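Local coordinates for protein O-succinylhomoserine sulfhydrylase (Mycobacterium tuberculosis, PDB 3NDN) that probably catalyses the formation of L-homocysteine from O-succinyl-L-homoserine and hydrogen sulfide in methionine biosynthesis, using pyridoxal 5'-phosphate as cofactor, at residues A[52-57]-A[79-84]; A[59-64]-A[68-73]; A[75-80]-A[259-264]; A[100-105]-A[253-258]. All blocks are in the same frame, centred on the assembly; numbering follows the deposited sequence. Where two conformers were deposited one is given.

The four contacts run from the N-terminal arm to the seven-stranded sheet. Interaction 2 is outermost: it folds the end of helix 59-66 onto the following loop, and its centre lies about 12 Å from that of interaction 1 and about 23 Å from that of interaction 4. Interaction 1 brackets it in sequence and shares G79 and N80 with interaction 3, whose centre is about 9 Å away. Residues 259-264 follow helix 244-258, which interaction 4 sets against edge strand 98-102; the centres of interactions 3 and 4 are about 8 Å apart. All four touch the second subunit, and the series joins arm to sheet beside that subunit, whose cofactor Y75 and R77 reach.

Interaction 1: residues A[52-57]-A[79-84]; sequences SGYVYG and GNPTVS
Y54 reaches the G79-N80-P81 corner from an extended piece of chain, and its side chain spans the distance between the two backbones. With CG anti to its own carbonyl carbon (chi1 -54°), the ring is sent lengthwise at the corner, so that the phenol end does the touching. Y54 OH sits 3.4 Å from P81 CD, and Y54 CE1 lies 4.1 Å from the same carbon. The distance from Y54 OH to G79 O is 3.5 Å; both partners approach the ring obliquely. The amide of N80 stands beside the same hydroxyl, N80 ND2 being 3.4 Å from Y54 OH, and its plane is steeply tilted to the tyrosine ring. Y54 OH also has a weak hydrogen bond to S76 OG.

N80 is the N-cap of helix 81-94. Its OD1 receives V83 N at 3.2 Å, in the carbonyl plane and on a lone pair, with a nearly straight N-H (166°); T82 N reaches the same OD1 weakly at 2.9 Å. The other end of this amide, ND2, donates to Y49 O. S84 N donates to N80 O at 2.9 Å, an i to i+4 bond that starts the helix on its cap residue. As in other trans-sulfuration enzymes, the chain before this helix belongs to an N-terminal arm that runs along neighbouring subunits: Y54 O accepts from S357 OG of the second subunit, and F41 of the third subunit packs on both Y54 and P81.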
loop_
_atom_site.group_PDB
_atom_site.type_symbol
_atom_site.label_atom_id
_atom_site.label_comp_id
_atom_site.label_asym_id
_atom_site.label_seq_id
_atom_site.Cartn_x
_atom_site.Cartn_y
_atom_site.Cartn_z
ATOM N N SER A 52 -13.424 -2.649 6.313
ATOM C CA SER A 52 -14.142 -3.914 6.517
ATOM C C SER A 52 -15.674 -3.736 6.588
ATOM O O SER A 52 -16.417 -4.625 6.140
ATOM C CB SER A 52 -13.612 -4.672 7.754
ATOM O OG SER A 52 -13.719 -3.884 8.941
ATOM N N GLY A 53 -16.129 -2.605 7.145
ATOM C CA GLY A 53 -17.568 -2.311 7.352
ATOM C C GLY A 53 -18.070 -1.066 6.637
ATOM O O GLY A 53 -17.270 -0.342 6.023
ATOM N N TYR A 54 -19.391 -0.805 6.740
ATOM C CA TYR A 54 -20.079 0.326 6.090
ATOM C C TYR A 54 -21.086 0.944 7.092
ATOM O O TYR A 54 -21.445 0.308 8.093
ATOM C CB TYR A 54 -20.776 -0.109 4.768
ATOM C CG TYR A 54 -19.776 -0.802 3.839
ATOM C CD1 TYR A 54 -19.085 -0.078 2.859
ATOM C CD2 TYR A 54 -19.454 -2.142 4.020
ATOM C CE1 TYR A 54 -18.095 -0.702 2.056
ATOM C CE2 TYR A 54 -18.463 -2.774 3.232
ATOM C CZ TYR A 54 -17.804 -2.039 2.239
ATOM O OH TYR A 54 -16.827 -2.653 1.458
ATOM N N VAL A 55 -21.505 2.174 6.835
ATOM C CA VAL A 55 -22.489 2.858 7.692
ATOM C C VAL A 55 -23.815 3.100 6.947
ATOM O O VAL A 55 -23.857 3.039 5.704
ATOM C CB VAL A 55 -21.910 4.191 8.265
ATOM C CG1 VAL A 55 -20.651 3.916 9.098
ATOM C CG2 VAL A 55 -21.613 5.210 7.136
ATOM N N TYR A 56 -24.893 3.385 7.690
ATOM C CA TYR A 56 -26.221 3.587 7.093
ATOM C C TYR A 56 -26.854 4.886 7.602
ATOM O O TYR A 56 -26.649 5.264 8.755
ATOM C CB TYR A 56 -27.155 2.395 7.406
ATOM C CG TYR A 56 -26.503 1.043 7.226
ATOM C CD1 TYR A 56 -26.335 0.492 5.949
ATOM C CD2 TYR A 56 -26.015 0.326 8.323
ATOM C CE1 TYR A 56 -25.711 -0.731 5.762
ATOM C CE2 TYR A 56 -25.383 -0.913 8.147
ATOM C CZ TYR A 56 -25.241 -1.438 6.867
ATOM O OH TYR A 56 -24.605 -2.656 6.665
ATOM N N GLY A 57 -27.598 5.568 6.727
ATOM C CA GLY A 57 -28.289 6.822 7.068
ATOM C C GLY A 57 -29.390 6.721 8.120
ATOM O O GLY A 57 -29.702 7.711 8.790
ATOM N N GLY A 79 -18.362 -8.640 -0.019
ATOM C CA GLY A 79 -18.532 -7.591 -1.046
ATOM C C GLY A 79 -17.812 -6.307 -0.665
ATOM O O GLY A 79 -17.945 -5.842 0.467
ATOM N N ASN A 80 -17.075 -5.732 -1.617
ATOM C CA ASN A 80 -16.290 -4.486 -1.434
ATOM C C ASN A 80 -16.209 -3.727 -2.790
ATOM O O ASN A 80 -16.058 -4.363 -3.842
ATOM C CB ASN A 80 -14.893 -4.841 -0.878
ATOM C CG ASN A 80 -13.909 -3.651 -0.888
ATOM O OD1 ASN A 80 -13.366 -3.298 -1.934
ATOM N ND2 ASN A 80 -13.659 -3.057 0.296
ATOM N N PRO A 81 -16.297 -2.381 -2.785
ATOM C CA PRO A 81 -16.305 -1.686 -4.099
ATOM C C PRO A 81 -15.052 -1.857 -4.998
ATOM O O PRO A 81 -15.197 -1.948 -6.226
ATOM C CB PRO A 81 -16.541 -0.221 -3.736
ATOM C CG PRO A 81 -16.400 -0.125 -2.242
ATOM C CD PRO A 81 -16.699 -1.478 -1.688
ATOM N N THR A 82 -13.853 -1.873 -4.407
ATOM C CA THR A 82 -12.617 -2.154 -5.167
ATOM C C THR A 82 -12.569 -3.610 -5.686
ATOM O O THR A 82 -12.202 -3.867 -6.853
ATOM C CB THR A 82 -11.362 -1.802 -4.313
ATOM O OG1 THR A 82 -11.471 -0.452 -3.852
ATOM C CG2 THR A 82 -10.064 -1.970 -5.089
ATOM N N VAL A 83 -12.904 -4.572 -4.816
ATOM C CA VAL A 83 -13.040 -5.957 -5.244
ATOM C C VAL A 83 -14.046 -6.116 -6.416
ATOM O O VAL A 83 -13.799 -6.889 -7.343
ATOM C CB VAL A 83 -13.362 -6.908 -4.037
ATOM C CG1 VAL A 83 -13.589 -8.359 -4.519
ATOM C CG2 VAL A 83 -12.213 -6.884 -3.032
ATOM N N SER A 84 -15.167 -5.384 -6.378
ATOM C CA SER A 84 -16.153 -5.436 -7.477
ATOM C C SER A 84 -15.597 -4.989 -8.844
ATOM O O SER A 84 -16.006 -5.526 -9.881
ATOM C CB SER A 84 -17.405 -4.590 -7.138
ATOM O OG SER A 84 -18.145 -5.183 -6.085
#

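Interaction 2: residues A[59-64]-A[68-73]; sequences AAVAEK and GELDHY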
loop_
_atom_site.group_PDB
_atom_site.type_symbol
_atom_site.label_atom_id
_atom_site.label_comp_id
_atom_site.label_asym_id
_atom_site.label_seq_id
_atom_site.Cartn_x
_atom_site.Cartn_y
_atom_site.Cartn_z
ATOM N N ALA A 59 -31.935 3.539 10.627
ATOM C CA ALA A 59 -32.181 2.144 11.012
ATOM C C ALA A 59 -32.971 1.363 9.942
ATOM O O ALA A 59 -32.698 0.183 9.725
ATOM C CB ALA A 59 -32.873 2.079 12.360
ATOM N N ALA A 60 -33.934 2.027 9.285
ATOM C CA ALA A 60 -34.696 1.425 8.178
ATOM C C ALA A 60 -33.803 0.998 6.999
ATOM O O ALA A 60 -34.014 -0.075 6.430
ATOM C CB ALA A 60 -35.796 2.355 7.698
ATOM N N VAL A 61 -32.822 1.838 6.635
ATOM C CA VAL A 61 -31.843 1.484 5.593
ATOM C C VAL A 61 -30.973 0.282 5.985
ATOM O O VAL A 61 -30.660 -0.559 5.139
ATOM C CB VAL A 61 -30.951 2.700 5.172
ATOM C CG1 VAL A 61 -29.818 2.250 4.227
ATOM C CG2 VAL A 61 -31.812 3.785 4.509
ATOM N N ALA A 62 -30.566 0.209 7.252
ATOM C CA ALA A 62 -29.777 -0.924 7.740
ATOM C C ALA A 62 -30.574 -2.233 7.621
ATOM O O ALA A 62 -30.030 -3.256 7.204
ATOM C CB ALA A 62 -29.335 -0.691 9.190
ATOM N N GLU A 63 -31.857 -2.188 7.980
ATOM C CA GLU A 63 -32.745 -3.355 7.870
ATOM C C GLU A 63 -32.910 -3.807 6.411
ATOM O O GLU A 63 -32.764 -4.995 6.107
ATOM C CB GLU A 63 -34.111 -3.069 8.520
ATOM C CG GLU A 63 -35.134 -4.219 8.381
ATOM C CD GLU A 63 -36.517 -3.917 8.992
ATOM O OE1 GLU A 63 -36.892 -2.735 9.153
ATOM O OE2 GLU A 63 -37.254 -4.884 9.293
ATOM N N LYS A 64 -33.191 -2.866 5.509
ATOM C CA LYS A 64 -33.359 -3.199 4.091
ATOM C C LYS A 64 -32.077 -3.767 3.469
ATOM O O LYS A 64 -32.131 -4.665 2.619
ATOM C CB LYS A 64 -33.817 -1.976 3.290
ATOM C CG LYS A 64 -35.224 -1.477 3.589
ATOM C CD LYS A 64 -35.647 -0.434 2.544
ATOM C CE LYS A 64 -36.786 0.445 3.053
ATOM N NZ LYS A 64 -38.063 -0.327 3.104
ATOM N N GLY A 68 -31.263 -7.627 1.899
ATOM C CA GLY A 68 -30.889 -7.634 0.483
ATOM C C GLY A 68 -31.863 -6.919 -0.434
ATOM O O GLY A 68 -31.890 -7.190 -1.637
ATOM N N GLU A 69 -32.666 -6.014 0.122
ATOM C CA GLU A 69 -33.636 -5.251 -0.666
ATOM C C GLU A 69 -33.018 -4.013 -1.315
ATOM O O GLU A 69 -33.599 -3.429 -2.243
ATOM C CB GLU A 69 -34.850 -4.873 0.182
ATOM C CG GLU A 69 -35.798 -6.047 0.437
ATOM C CD GLU A 69 -36.796 -5.773 1.548
ATOM O OE1 GLU A 69 -36.877 -6.611 2.480
ATOM O OE2 GLU A 69 -37.497 -4.730 1.490
ATOM N N LEU A 70 -31.845 -3.625 -0.817
ATOM C CA LEU A 70 -31.014 -2.580 -1.417
ATOM C C LEU A 70 -29.637 -3.171 -1.753
ATOM O O LEU A 70 -29.194 -4.111 -1.088
ATOM C CB LEU A 70 -30.852 -1.410 -0.445
ATOM C CG LEU A 70 -32.079 -0.568 -0.089
ATOM C CD1 LEU A 70 -31.751 0.360 1.072
ATOM C CD2 LEU A 70 -32.588 0.236 -1.293
ATOM N N ASP A 71 -28.956 -2.630 -2.761
ATOM C CA ASP A 71 -27.614 -3.128 -3.096
ATOM C C ASP A 71 -26.438 -2.427 -2.354
ATOM O O ASP A 71 -25.266 -2.610 -2.704
ATOM C CB ASP A 71 -27.398 -3.203 -4.619
ATOM C CG ASP A 71 -27.162 -1.843 -5.261
ATOM O OD1 ASP A 71 -27.417 -0.803 -4.619
ATOM O OD2 ASP A 71 -26.721 -1.816 -6.431
ATOM N N HIS A 72 -26.775 -1.644 -1.331
ATOM C CA HIS A 72 -25.819 -1.053 -0.371
ATOM C C HIS A 72 -24.822 -2.117 0.119
ATOM O O HIS A 72 -25.208 -3.265 0.376
ATOM C CB HIS A 72 -26.629 -0.508 0.821
ATOM C CG HIS A 72 -25.912 0.504 1.670
ATOM N ND1 HIS A 72 -24.763 0.213 2.374
ATOM C CD2 HIS A 72 -26.235 1.784 1.993
ATOM C CE1 HIS A 72 -24.383 1.281 3.057
ATOM N NE2 HIS A 72 -25.262 2.248 2.844
ATOM N N TYR A 73 -23.546 -1.754 0.246
ATOM C CA TYR A 73 -22.544 -2.710 0.738
ATOM C C TYR A 73 -22.748 -3.006 2.229
ATOM O O TYR A 73 -23.290 -2.160 2.956
ATOM C CB TYR A 73 -21.119 -2.214 0.450
ATOM C CG TYR A 73 -20.702 -2.398 -0.998
ATOM C CD1 TYR A 73 -20.167 -3.617 -1.439
ATOM C CD2 TYR A 73 -20.848 -1.349 -1.937
ATOM C CE1 TYR A 73 -19.789 -3.800 -2.769
ATOM C CE2 TYR A 73 -20.470 -1.524 -3.283
ATOM C CZ TYR A 73 -19.934 -2.744 -3.687
ATOM O OH TYR A 73 -19.553 -2.958 -4.996
#
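V61 CG1 approaches the imidazole of H72 obliquely, 4.2 Å from H72 CD2, while both nitrogens of that ring point to oxygens. H72 ND1 donates to Y73 O at 2.9 Å, the acceptor being only 8° out of the ring plane and the donor on a lone pair of the carbonyl. H72 NE2 bonds E42 OE1 of the third subunit, and the ring of Y56 meets the imidazole at about 45°.

Next to this, the helix 59-66 region ends in a Schellman motif. G68 adopts positive phi (70°), which turns the chain so that E69 N donates to K64 O at 2.9 Å; the neighbouring G68 N is about as near but badly angled. The turn brings the two side chains of the motif together, K64 CB lying 4.4 Å from E69 CB. L70 then folds back over the last turn: its CD1 rests 3.8 Å from K64 CB and 4.2 Å from V61 CG1, the valine and leucine side chains crossing at about a right angle.

The charged ends of this surface contact stay apart, K64 NZ being 4.7 Å from E69 OE2, so at most a through-space attraction is expected. For H72, an acceptor at each nitrogen, one of them a carboxylate, would probably favour the doubly protonated imidazolium.

Interaction 3: residues A[75-80]-A[259-264]; sequences YSRYGN and GPAMSA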
loop_
_atom_site.group_PDB
_atom_site.type_symbol
_atom_site.label_atom_id
_atom_site.label_comp_id
_atom_site.label_asym_id
_atom_site.label_seq_id
_atom_site.Cartn_x
_atom_site.Cartn_y
_atom_site.Cartn_z
ATOM N N TYR A 75 -20.481 -5.874 4.263
ATOM C CA TYR A 75 -19.271 -6.343 4.933
ATOM C C TYR A 75 -18.303 -6.891 3.889
ATOM O O TYR A 75 -18.708 -7.648 2.999
ATOM C CB TYR A 75 -19.605 -7.437 5.966
ATOM C CG TYR A 75 -18.491 -7.741 6.959
ATOM C CD1 TYR A 75 -17.809 -8.963 6.921
ATOM C CD2 TYR A 75 -18.131 -6.813 7.945
ATOM C CE1 TYR A 75 -16.778 -9.261 7.843
ATOM C CE2 TYR A 75 -17.104 -7.096 8.877
ATOM C CZ TYR A 75 -16.432 -8.315 8.815
ATOM O OH TYR A 75 -15.429 -8.595 9.722
ATOM N N SER A 76 -17.038 -6.507 4.012
ATOM C CA SER A 76 -16.019 -6.806 2.998
ATOM C C SER A 76 -15.637 -8.270 2.793
ATOM O O SER A 76 -15.078 -8.606 1.733
ATOM C CB SER A 76 -14.769 -5.938 3.205
ATOM O OG SER A 76 -15.027 -4.594 2.827
ATOM N N ARG A 77 -15.932 -9.151 3.763
ATOM C CA ARG A 77 -15.705 -10.582 3.546
ATOM C C ARG A 77 -16.435 -11.085 2.300
ATOM O O ARG A 77 -15.935 -11.986 1.618
ATOM C CB ARG A 77 -16.088 -11.457 4.766
ATOM C CG ARG A 77 -15.305 -12.785 4.844
ATOM C CD ARG A 77 -15.878 -13.818 5.856
ATOM N NE ARG A 77 -16.186 -13.236 7.169
ATOM C CZ ARG A 77 -17.417 -12.976 7.605
ATOM N NH1 ARG A 77 -17.594 -12.439 8.813
ATOM N NH2 ARG A 77 -18.473 -13.264 6.845
ATOM N N TYR A 78 -17.591 -10.515 1.982
ATOM C CA TYR A 78 -18.286 -10.955 0.764
ATOM C C TYR A 78 -18.704 -9.896 -0.258
ATOM O O TYR A 78 -19.319 -10.236 -1.262
ATOM C CB TYR A 78 -19.474 -11.845 1.091
ATOM C CG TYR A 78 -20.414 -11.258 2.110
ATOM C CD1 TYR A 78 -20.254 -11.543 3.471
ATOM C CD2 TYR A 78 -21.481 -10.454 1.726
ATOM C CE1 TYR A 78 -21.118 -11.030 4.411
ATOM C CE2 TYR A 78 -22.364 -9.932 2.678
ATOM C CZ TYR A 78 -22.170 -10.230 4.013
ATOM O OH TYR A 78 -23.018 -9.721 4.979
ATOM N N GLY A 79 -18.362 -8.640 -0.019
ATOM C CA GLY A 79 -18.532 -7.591 -1.046
ATOM C C GLY A 79 -17.812 -6.307 -0.665
ATOM O O GLY A 79 -17.945 -5.842 0.467
ATOM N N ASN A 80 -17.075 -5.732 -1.617
ATOM C CA ASN A 80 -16.290 -4.486 -1.434
ATOM C C ASN A 80 -16.209 -3.727 -2.790
ATOM O O ASN A 80 -16.058 -4.363 -3.842
ATOM C CB ASN A 80 -14.893 -4.841 -0.878
ATOM C CG ASN A 80 -13.909 -3.651 -0.888
ATOM O OD1 ASN A 80 -13.366 -3.298 -1.934
ATOM N ND2 ASN A 80 -13.659 -3.057 0.296
ATOM N N GLY A 259 -15.085 -17.874 4.247
ATOM C CA GLY A 259 -14.192 -16.677 4.159
ATOM C C GLY A 259 -12.775 -16.694 3.582
ATOM O O GLY A 259 -11.882 -16.041 4.139
ATOM N N PRO A 260 -12.543 -17.391 2.444
ATOM C CA PRO A 260 -11.236 -17.221 1.816
ATOM C C PRO A 260 -11.215 -15.933 0.940
ATOM O O PRO A 260 -11.114 -16.014 -0.289
ATOM C CB PRO A 260 -11.085 -18.494 0.961
ATOM C CG PRO A 260 -12.494 -18.907 0.625
ATOM C CD PRO A 260 -13.446 -18.226 1.621
ATOM N N ALA A 261 -11.288 -14.770 1.596
ATOM C CA ALA A 261 -11.583 -13.479 0.939
ATOM C C ALA A 261 -10.388 -12.777 0.321
ATOM O O ALA A 261 -9.315 -12.740 0.925
ATOM C CB ALA A 261 -12.258 -12.524 1.962
ATOM N N MET A 262 -10.590 -12.159 -0.854
ATOM C CA MET A 262 -9.565 -11.308 -1.474
ATOM C C MET A 262 -9.436 -9.962 -0.733
ATOM O O MET A 262 -10.437 -9.305 -0.380
ATOM C CB MET A 262 -9.836 -11.100 -2.987
ATOM C CG MET A 262 -8.803 -10.191 -3.678
ATOM S SD MET A 262 -9.068 -9.849 -5.430
ATOM C CE MET A 262 -8.379 -11.319 -6.201
ATOM N N SER A 263 -8.196 -9.562 -0.468
ATOM C CA SER A 263 -7.930 -8.283 0.173
ATOM C C SER A 263 -8.168 -7.141 -0.846
ATOM O O SER A 263 -7.824 -7.274 -2.007
ATOM C CB SER A 263 -6.496 -8.253 0.691
ATOM O OG SER A 263 -6.075 -6.925 0.927
ATOM N N ALA A 264 -8.778 -6.042 -0.412
ATOM C CA ALA A 264 -8.952 -4.870 -1.296
ATOM C C ALA A 264 -7.635 -4.289 -1.839
ATOM O O ALA A 264 -7.622 -3.703 -2.943
ATOM C CB ALA A 264 -9.803 -3.763 -0.579
HETATM O O HOH W 1 -12.157 -7.383 0.725
#
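R77 lies with its aliphatic chain against G259, where the end of the N-terminal arm, leading to helix 81-94, meets the large domain of a fold-type I pyridoxal phosphate enzyme at the connection between helices 244-258 and 264-273. This is the tight end. R77 CD comes to 3.7 Å from G259 CA, an approach possible because the glycine, at positive phi, has no side chain there. P260 next forms the centre of an inverse gamma turn, and A261 returns toward the arginine, its CB 3.7 Å from R77 O and 4.2 Å from R77 CG. A bend at chi3 (-47°), following a first torsion that sets CG opposite the backbone N (chi1 -153°), carries the R77 guanidinium past G259: NE bonds the modified lysine LLP of the second subunit and NH2 bonds R256 O. Y75 CE1 lies over one face of that guanidinium, toward its rim, and Y75 OH bonds the same LLP. Tyrosine and arginine delivered to a neighbour's cofactor in this way are a hallmark of the family, where they typically bind its phosphate, as probably here.

Farther along, the two backbones part and a water bridges them. It donates to M262 O at 2.8 Å and, weakly, to S76 O at 3.3 Å. Beyond it the segments meet again through one methyl: A264 CB is 3.8 Å from N80 OD1 and 4.0 Å from N80 ND2. That amide, whose ND2 also bonds Y49 O, is held in its rotation by S76 OG, which takes N80 ND2 at 3.3 Å within 6° of the amide plane.

Interaction 4: residues A[100-105]-A[253-258]; sequences FATASG and KLMRHT
M255 meets F100 as soon as its side chain leaves helix 244-258: M255 CB is 3.7 Å from F100 CE2, near the rim of the ring. The next atom, CG, moves over the face, a CH-pi contact with CG 4.0 Å from the F100 ring centroid and 20° off the normal. A bend at chi2 (-58°) then carries the sulfur obliquely off the ring; M255 SD remains 5.2 Å from the F100 centroid, a Met-aromatic contact, and reaches T102 CG2 at 4.0 Å. At the tip the chain bends again and ends beside the strand, with M255 CE 3.9 Å from T102 CG2. The distance from M255 CE to A101 O is 3.4 Å.

One methionine thus spans three consecutive residues of strand 98-102, an outermost strand of the seven-stranded sheet within the chain. Helix and strand axes pass at 10.5 Å and run 39° apart in direction. T102 OG1 donates to S104 O at 2.7 Å, a rotation that leaves CG2 facing the methionine. Just beyond, G105 N bonds the cofactor phosphate through OP2 of LLP227, so the same segment leads on from the packing to the phosphate site.

The interface is held by dispersion and by weak CH contacts with the ring face; at its tip the methyl, slightly polarised by the adjoining sulfur, may give A101 O a weakly favourable C-H neighbour.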
loop_
_atom_site.group_PDB
_atom_site.type_symbol
_atom_site.label_atom_id
_atom_site.label_comp_id
_atom_site.label_asym_id
_atom_site.label_seq_id
_atom_site.Cartn_x
_atom_site.Cartn_y
_atom_site.Cartn_z
ATOM N N PHE A 100 -16.746 -14.169 -9.001
ATOM C CA PHE A 100 -16.477 -14.019 -7.560
ATOM C C PHE A 100 -14.970 -14.141 -7.291
ATOM O O PHE A 100 -14.351 -15.126 -7.706
ATOM C CB PHE A 100 -17.233 -15.087 -6.736
ATOM C CG PHE A 100 -17.716 -14.579 -5.383
ATOM C CD1 PHE A 100 -19.075 -14.485 -5.103
ATOM C CD2 PHE A 100 -16.803 -14.154 -4.417
ATOM C CE1 PHE A 100 -19.536 -13.989 -3.868
ATOM C CE2 PHE A 100 -17.248 -13.660 -3.173
ATOM C CZ PHE A 100 -18.618 -13.578 -2.902
ATOM N N ALA A 101 -14.380 -13.140 -6.624
ATOM C CA ALA A 101 -12.938 -13.104 -6.331
ATOM C C ALA A 101 -12.587 -13.918 -5.077
ATOM O O ALA A 101 -13.397 -13.981 -4.148
ATOM C CB ALA A 101 -12.461 -11.629 -6.148
ATOM N N THR A 102 -11.376 -14.494 -5.043
ATOM C CA THR A 102 -10.896 -15.331 -3.900
ATOM C C THR A 102 -9.464 -14.950 -3.436
ATOM O O THR A 102 -8.792 -14.162 -4.106
ATOM C CB THR A 102 -10.897 -16.829 -4.261
ATOM O OG1 THR A 102 -9.880 -17.083 -5.236
ATOM C CG2 THR A 102 -12.259 -17.320 -4.812
ATOM N N ALA A 103 -8.993 -15.525 -2.316
ATOM C CA ALA A 103 -7.670 -15.191 -1.731
ATOM C C ALA A 103 -6.480 -15.759 -2.547
ATOM O O ALA A 103 -5.356 -15.261 -2.438
ATOM C CB ALA A 103 -7.576 -15.693 -0.254
ATOM N N SER A 104 -6.737 -16.782 -3.344
ATOM C CA SER A 104 -5.677 -17.473 -4.113
ATOM C C SER A 104 -6.300 -18.304 -5.223
ATOM O O SER A 104 -7.518 -18.485 -5.247
ATOM C CB SER A 104 -4.833 -18.370 -3.185
ATOM O OG SER A 104 -5.575 -19.513 -2.755
ATOM N N GLY A 105 -5.481 -18.809 -6.154
ATOM C CA GLY A 105 -5.972 -19.747 -7.164
ATOM C C GLY A 105 -6.491 -21.061 -6.571
ATOM O O GLY A 105 -7.527 -21.555 -6.994
ATOM N N LYS A 253 -22.584 -18.855 -0.798
ATOM C CA LYS A 253 -22.716 -19.438 0.542
ATOM C C LYS A 253 -21.366 -19.847 1.133
ATOM O O LYS A 253 -21.067 -19.518 2.288
ATOM C CB LYS A 253 -23.690 -20.618 0.529
ATOM C CG LYS A 253 -24.030 -21.155 1.907
ATOM C CD LYS A 253 -25.013 -22.303 1.816
ATOM C CE LYS A 253 -25.441 -22.766 3.205
ATOM N NZ LYS A 253 -26.156 -24.082 3.128
ATOM N N LEU A 254 -20.550 -20.566 0.358
ATOM C CA LEU A 254 -19.222 -20.928 0.840
ATOM C C LEU A 254 -18.304 -19.706 1.069
ATOM O O LEU A 254 -17.529 -19.677 2.029
ATOM C CB LEU A 254 -18.553 -21.966 -0.086
ATOM C CG LEU A 254 -19.071 -23.413 -0.017
ATOM C CD1 LEU A 254 -18.385 -24.315 -1.081
ATOM C CD2 LEU A 254 -18.854 -24.002 1.386
ATOM N N MET A 255 -18.387 -18.701 0.193
ATOM C CA MET A 255 -17.529 -17.507 0.328
ATOM C C MET A 255 -17.843 -16.664 1.576
ATOM O O MET A 255 -16.925 -16.263 2.300
ATOM C CB MET A 255 -17.544 -16.637 -0.950
ATOM C CG MET A 255 -16.877 -17.265 -2.174
ATOM S SD MET A 255 -15.133 -17.748 -2.037
ATOM C CE MET A 255 -14.344 -16.140 -1.700
ATOM N N ARG A 256 -19.126 -16.407 1.826
ATOM C CA ARG A 256 -19.551 -15.651 3.005
ATOM C C ARG A 256 -19.137 -16.343 4.315
ATOM O O ARG A 256 -18.578 -15.712 5.225
ATOM C CB ARG A 256 -21.072 -15.440 2.994
ATOM C CG ARG A 256 -21.607 -14.550 1.874
ATOM C CD ARG A 256 -23.035 -14.098 2.166
ATOM N NE ARG A 256 -23.562 -13.180 1.156
ATOM C CZ ARG A 256 -24.627 -12.405 1.346
ATOM N NH1 ARG A 256 -25.266 -12.431 2.507
ATOM N NH2 ARG A 256 -25.044 -11.590 0.389
ATOM N N HIS A 257 -19.399 -17.645 4.405
ATOM C CA HIS A 257 -19.267 -18.366 5.676
ATOM C C HIS A 257 -17.956 -19.111 5.978
ATOM O O HIS A 257 -17.637 -19.318 7.159
ATOM C CB HIS A 257 -20.502 -19.259 5.874
ATOM C CG HIS A 257 -21.800 -18.511 5.750
ATOM N ND1 HIS A 257 -22.126 -17.441 6.558
ATOM C CD2 HIS A 257 -22.839 -18.661 4.895
ATOM C CE1 HIS A 257 -23.319 -16.981 6.224
ATOM N NE2 HIS A 257 -23.773 -17.702 5.215
ATOM N N THR A 258 -17.215 -19.532 4.947
ATOM C CA THR A 258 -15.839 -20.044 5.136
ATOM C C THR A 258 -14.747 -18.975 4.923
ATOM O O THR A 258 -13.603 -19.188 5.306
ATOM C CB THR A 258 -15.486 -21.299 4.268
ATOM O OG1 THR A 258 -15.354 -20.941 2.887
ATOM C CG2 THR A 258 -16.524 -22.431 4.428
#